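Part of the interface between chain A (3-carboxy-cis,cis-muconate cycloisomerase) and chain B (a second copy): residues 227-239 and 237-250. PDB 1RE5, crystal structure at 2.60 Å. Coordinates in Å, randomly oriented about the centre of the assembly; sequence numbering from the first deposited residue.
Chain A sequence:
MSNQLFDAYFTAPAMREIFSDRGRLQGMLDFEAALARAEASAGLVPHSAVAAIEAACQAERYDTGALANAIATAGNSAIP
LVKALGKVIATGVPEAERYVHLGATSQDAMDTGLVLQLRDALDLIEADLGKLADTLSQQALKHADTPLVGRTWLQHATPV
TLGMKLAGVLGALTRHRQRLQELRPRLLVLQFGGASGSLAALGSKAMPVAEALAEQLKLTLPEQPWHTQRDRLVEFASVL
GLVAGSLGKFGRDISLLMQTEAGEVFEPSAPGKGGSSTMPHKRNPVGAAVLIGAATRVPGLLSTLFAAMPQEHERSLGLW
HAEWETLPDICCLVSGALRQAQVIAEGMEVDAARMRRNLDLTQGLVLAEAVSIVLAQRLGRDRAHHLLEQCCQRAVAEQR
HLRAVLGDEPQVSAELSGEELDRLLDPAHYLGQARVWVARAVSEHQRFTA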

# COMPACT_ATOMS: atom_id res chain seq x y z
N HIS A 227 8.55 -20.97 -10.17
CA HIS A 227 7.49 -20.29 -10.92
C HIS A 227 6.48 -19.57 -10.01
O HIS A 227 6.00 -18.49 -10.36
CB HIS A 227 6.73 -21.28 -11.81
CG HIS A 227 7.57 -21.90 -12.88
ND1 HIS A 227 8.46 -21.18 -13.64
CD2 HIS A 227 7.62 -23.17 -13.35
CE1 HIS A 227 9.03 -21.98 -14.53
NE2 HIS A 227 8.54 -23.19 -14.37
N THR A 228 6.15 -20.16 -8.87
CA THR A 228 5.21 -19.52 -7.97
C THR A 228 5.74 -19.21 -6.56
O THR A 228 4.97 -18.95 -5.64
CB THR A 228 3.90 -20.33 -7.88
OG1 THR A 228 4.16 -21.65 -7.41
CG2 THR A 228 3.25 -20.41 -9.26
N GLN A 229 7.05 -19.24 -6.39
CA GLN A 229 7.67 -18.89 -5.11
C GLN A 229 8.46 -17.65 -5.50
O GLN A 229 9.57 -17.76 -6.03
CB GLN A 229 8.59 -20.01 -4.65
CG GLN A 229 7.88 -21.28 -4.20
CD GLN A 229 6.95 -21.09 -3.01
OE1 GLN A 229 7.06 -20.12 -2.26
NE2 GLN A 229 6.04 -22.03 -2.82
N ARG A 230 7.90 -16.47 -5.23
CA ARG A 230 8.50 -15.20 -5.64
C ARG A 230 9.30 -14.38 -4.63
O ARG A 230 9.67 -13.24 -4.90
CB ARG A 230 7.40 -14.33 -6.23
CG ARG A 230 6.34 -15.12 -7.01
CD ARG A 230 6.93 -15.81 -8.24
NE ARG A 230 7.23 -14.86 -9.31
CZ ARG A 230 7.96 -15.15 -10.38
NH1 ARG A 230 8.49 -16.36 -10.53
NH2 ARG A 230 8.17 -14.22 -11.31
N ASP A 231 9.60 -14.96 -3.48
CA ASP A 231 10.33 -14.24 -2.45
C ASP A 231 11.64 -13.63 -2.95
O ASP A 231 12.03 -12.55 -2.49
CB ASP A 231 10.63 -15.15 -1.26
CG ASP A 231 11.40 -16.37 -1.67
OD1 ASP A 231 12.52 -16.57 -1.17
OD2 ASP A 231 10.87 -17.13 -2.51
N ARG A 232 12.32 -14.30 -3.87
CA ARG A 232 13.57 -13.75 -4.35
C ARG A 232 13.38 -12.38 -4.95
O ARG A 232 14.10 -11.44 -4.60
CB ARG A 232 14.23 -14.70 -5.35
CG ARG A 232 14.93 -15.86 -4.67
CD ARG A 232 15.58 -16.78 -5.66
NE ARG A 232 14.92 -18.07 -5.62
CZ ARG A 232 15.49 -19.20 -5.24
NH1 ARG A 232 16.77 -19.22 -4.87
NH2 ARG A 232 14.77 -20.31 -5.20
N LEU A 233 12.39 -12.23 -5.82
CA LEU A 233 12.15 -10.93 -6.44
C LEU A 233 11.65 -9.89 -5.43
O LEU A 233 12.08 -8.74 -5.44
CB LEU A 233 11.15 -11.09 -7.59
CG LEU A 233 11.54 -12.04 -8.73
CD1 LEU A 233 10.44 -12.13 -9.79
CD2 LEU A 233 12.83 -11.55 -9.34
N VAL A 234 10.73 -10.28 -4.55
CA VAL A 234 10.19 -9.33 -3.59
C VAL A 234 11.28 -8.85 -2.63
O VAL A 234 11.29 -7.68 -2.23
CB VAL A 234 9.04 -9.96 -2.80
CG1 VAL A 234 8.49 -8.96 -1.80
CG2 VAL A 234 7.97 -10.42 -3.77
N GLU A 235 12.19 -9.74 -2.27
CA GLU A 235 13.26 -9.35 -1.37
C GLU A 235 14.09 -8.24 -2.01
O GLU A 235 14.33 -7.22 -1.38
CB GLU A 235 14.17 -10.53 -1.04
CG GLU A 235 15.50 -10.10 -0.50
CD GLU A 235 16.35 -11.24 -0.01
OE1 GLU A 235 16.50 -12.26 -0.74
OE2 GLU A 235 16.88 -11.11 1.12
N PHE A 236 14.52 -8.44 -3.25
CA PHE A 236 15.31 -7.44 -3.95
C PHE A 236 14.59 -6.09 -3.96
O PHE A 236 15.17 -5.04 -3.66
CB PHE A 236 15.56 -7.89 -5.38
CG PHE A 236 16.31 -6.89 -6.22
CD1 PHE A 236 17.54 -6.41 -5.82
CD2 PHE A 236 15.79 -6.46 -7.44
CE1 PHE A 236 18.25 -5.51 -6.62
CE2 PHE A 236 16.50 -5.57 -8.24
CZ PHE A 236 17.73 -5.10 -7.84
N ALA A 237 13.31 -6.11 -4.31
CA ALA A 237 12.53 -4.89 -4.36
C ALA A 237 12.49 -4.24 -2.98
O ALA A 237 12.53 -3.01 -2.83
CB ALA A 237 11.10 -5.21 -4.84
N SER A 238 12.42 -5.08 -1.95
CA SER A 238 12.36 -4.57 -0.61
C SER A 238 13.63 -3.82 -0.19
O SER A 238 13.55 -2.82 0.54
CB SER A 238 12.07 -5.69 0.37
OG SER A 238 12.27 -5.18 1.68
N VAL A 239 14.80 -4.30 -0.63
CA VAL A 239 16.04 -3.62 -0.28
C VAL A 239 16.11 -2.28 -1.03
O VAL A 239 16.56 -1.26 -0.48
CB VAL A 239 17.29 -4.44 -0.61
CG1 VAL A 239 18.53 -3.64 -0.24
CG2 VAL A 239 17.28 -5.75 0.17
N ALA B 237 10.54 -6.04 9.37
CA ALA B 237 9.13 -6.12 8.99
C ALA B 237 9.02 -6.66 7.57
O ALA B 237 8.08 -7.38 7.22
CB ALA B 237 8.50 -4.73 9.09
N SER B 238 9.99 -6.30 6.74
CA SER B 238 10.00 -6.74 5.37
C SER B 238 10.16 -8.26 5.23
O SER B 238 9.52 -8.88 4.38
CB SER B 238 11.11 -6.03 4.63
OG SER B 238 11.24 -6.62 3.36
N VAL B 239 11.02 -8.87 6.04
CA VAL B 239 11.20 -10.31 5.97
C VAL B 239 9.94 -10.98 6.50
O VAL B 239 9.48 -12.00 5.95
CB VAL B 239 12.43 -10.78 6.77
CG1 VAL B 239 12.55 -12.31 6.69
CG2 VAL B 239 13.69 -10.13 6.20
N LEU B 240 9.38 -10.44 7.57
CA LEU B 240 8.15 -11.00 8.09
C LEU B 240 7.10 -10.92 6.96
O LEU B 240 6.21 -11.78 6.87
CB LEU B 240 7.69 -10.22 9.33
CG LEU B 240 7.98 -10.88 10.68
CD1 LEU B 240 9.40 -11.36 10.71
CD2 LEU B 240 7.76 -9.89 11.81
N GLY B 241 7.22 -9.90 6.11
CA GLY B 241 6.31 -9.75 4.99
C GLY B 241 6.47 -10.90 4.02
O GLY B 241 5.51 -11.46 3.49
N LEU B 242 7.72 -11.27 3.79
CA LEU B 242 8.05 -12.38 2.90
C LEU B 242 7.45 -13.68 3.44
O LEU B 242 6.93 -14.50 2.68
CB LEU B 242 9.57 -12.51 2.79
CG LEU B 242 10.29 -11.99 1.55
CD1 LEU B 242 9.54 -10.82 0.94
CD2 LEU B 242 11.69 -11.60 1.95
N VAL B 243 7.53 -13.87 4.75
CA VAL B 243 6.96 -15.06 5.38
C VAL B 243 5.44 -15.09 5.18
O VAL B 243 4.88 -16.11 4.80
CB VAL B 243 7.29 -15.10 6.92
CG1 VAL B 243 6.54 -16.23 7.61
CG2 VAL B 243 8.78 -15.30 7.12
N ALA B 244 4.76 -13.98 5.42
CA ALA B 244 3.30 -13.93 5.24
C ALA B 244 2.96 -14.29 3.81
O ALA B 244 2.04 -15.07 3.56
CB ALA B 244 2.78 -12.56 5.56
N GLY B 245 3.72 -13.73 2.88
CA GLY B 245 3.46 -14.00 1.47
C GLY B 245 3.55 -15.47 1.12
O GLY B 245 2.64 -16.01 0.48
N SER B 246 4.64 -16.12 1.53
CA SER B 246 4.84 -17.53 1.23
C SER B 246 3.79 -18.40 1.88
O SER B 246 3.25 -19.31 1.23
CB SER B 246 6.23 -17.96 1.66
OG SER B 246 7.20 -17.25 0.89
N LEU B 247 3.48 -18.15 3.15
CA LEU B 247 2.44 -18.95 3.79
C LEU B 247 1.10 -18.62 3.13
O LEU B 247 0.15 -19.43 3.17
CB LEU B 247 2.37 -18.65 5.29
CG LEU B 247 3.56 -19.06 6.16
CD1 LEU B 247 3.18 -18.80 7.63
CD2 LEU B 247 3.93 -20.55 5.95
N GLY B 248 1.02 -17.44 2.51
CA GLY B 248 -0.20 -17.04 1.81
C GLY B 248 -0.42 -17.92 0.60
O GLY B 248 -1.53 -18.33 0.31
N LYS B 249 0.67 -18.23 -0.11
CA LYS B 249 0.60 -19.08 -1.30
C LYS B 249 0.19 -20.48 -0.86
O LYS B 249 -0.63 -21.11 -1.52
CB LYS B 249 1.95 -19.12 -2.00
CG LYS B 249 1.98 -19.91 -3.31
CD LYS B 249 2.61 -21.28 -3.14
CE LYS B 249 3.06 -21.87 -4.45
NZ LYS B 249 1.94 -22.13 -5.40
N PHE B 250 0.75 -20.95 0.25
CA PHE B 250 0.43 -22.27 0.80
C PHE B 250 -1.06 -22.29 1.14
O PHE B 250 -1.79 -23.21 0.76
CB PHE B 250 1.30 -22.53 2.04
CG PHE B 250 1.05 -23.85 2.71
CD1 PHE B 250 1.09 -25.03 1.98
CD2 PHE B 250 0.79 -23.92 4.07
CE1 PHE B 250 0.87 -26.27 2.60
CE2 PHE B 250 0.57 -25.15 4.70
CZ PHE B 250 0.61 -26.33 3.96
O HOH W 1 5.21 -20.99 -0.42

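Two copies of one helix packed nearly antiparallel offer a familiar lesson in symmetric assembly: a residue near the crossing meets its own counterpart, while residues farther along meet different partners. In 3-carboxy-cis,cis-muconate cycloisomerase, helix 231-239 of chain A runs at 157° to helix 237-250 of chain B, and their axes approach to 10.4 Å. Ahead of the chain A helix, residues 227-230 form a loop or turn that carries the contact onward along chain B, with Arg A230 at the N-cap position. Ser A238 lies across from Ser B238, with CA atoms 6.8 Å apart, Asp A231 from Leu B242, and Gln A229 from Ser B246.

The self-pairing is made by serine. Both Ser A238 and Ser B238 direct CB toward the other helix and adopt the t rotamer, bringing Ser A238 OG within 2.4 Å of Ser B238 OG in a very short hydrogen bond. Either hydroxyl could be the donor, which is what suits serine to meeting a copy of itself: the same group can give or accept.

One turn further along chain B, Leu B242 provides the apolar part of the contact and has the largest covered area of any residue here. Leu B242 CD1 lies 3.5 Å from Val A234 CG1, while Leu B242 CD2 packs 4.0 Å from Glu A235 CB. Asp A231 also presents its aliphatic carbon, with CB 4.2 Å from Leu B242 CG. Thus two acidic residues contribute methylene groups to the leucine's surroundings, and their carboxylates find hydrogen bonds elsewhere in the structure.

Ahead of the chain A helix the contact becomes polar again. Gln A229 sets out sideways, but its m, m side chain brings the amide nearer to chain B. Gln A229 NE2 donates to the oxygen of water 1 at 2.7 Å, and that water donates in turn to the backbone oxygen Ser B246 O at 3.1 Å, so a single solvent molecule bridges the loop to the helix. The OG of Ser B246 turns back along its own helix, making a weak hydrogen bond to Leu B242 O at 3.3 Å.

Lys B249 completes the contact. Its long chain passes beside the glutamine, with Lys B249 CE 3.4 Å from Gln A229 NE2, and places Lys B249 NZ 3.0 Å from Thr A228 OG1. Reach is what lysine supplies here: its methylenes are covered along the way, and its buried ammonium group is satisfied by hydrogen bonding elsewhere in the structure.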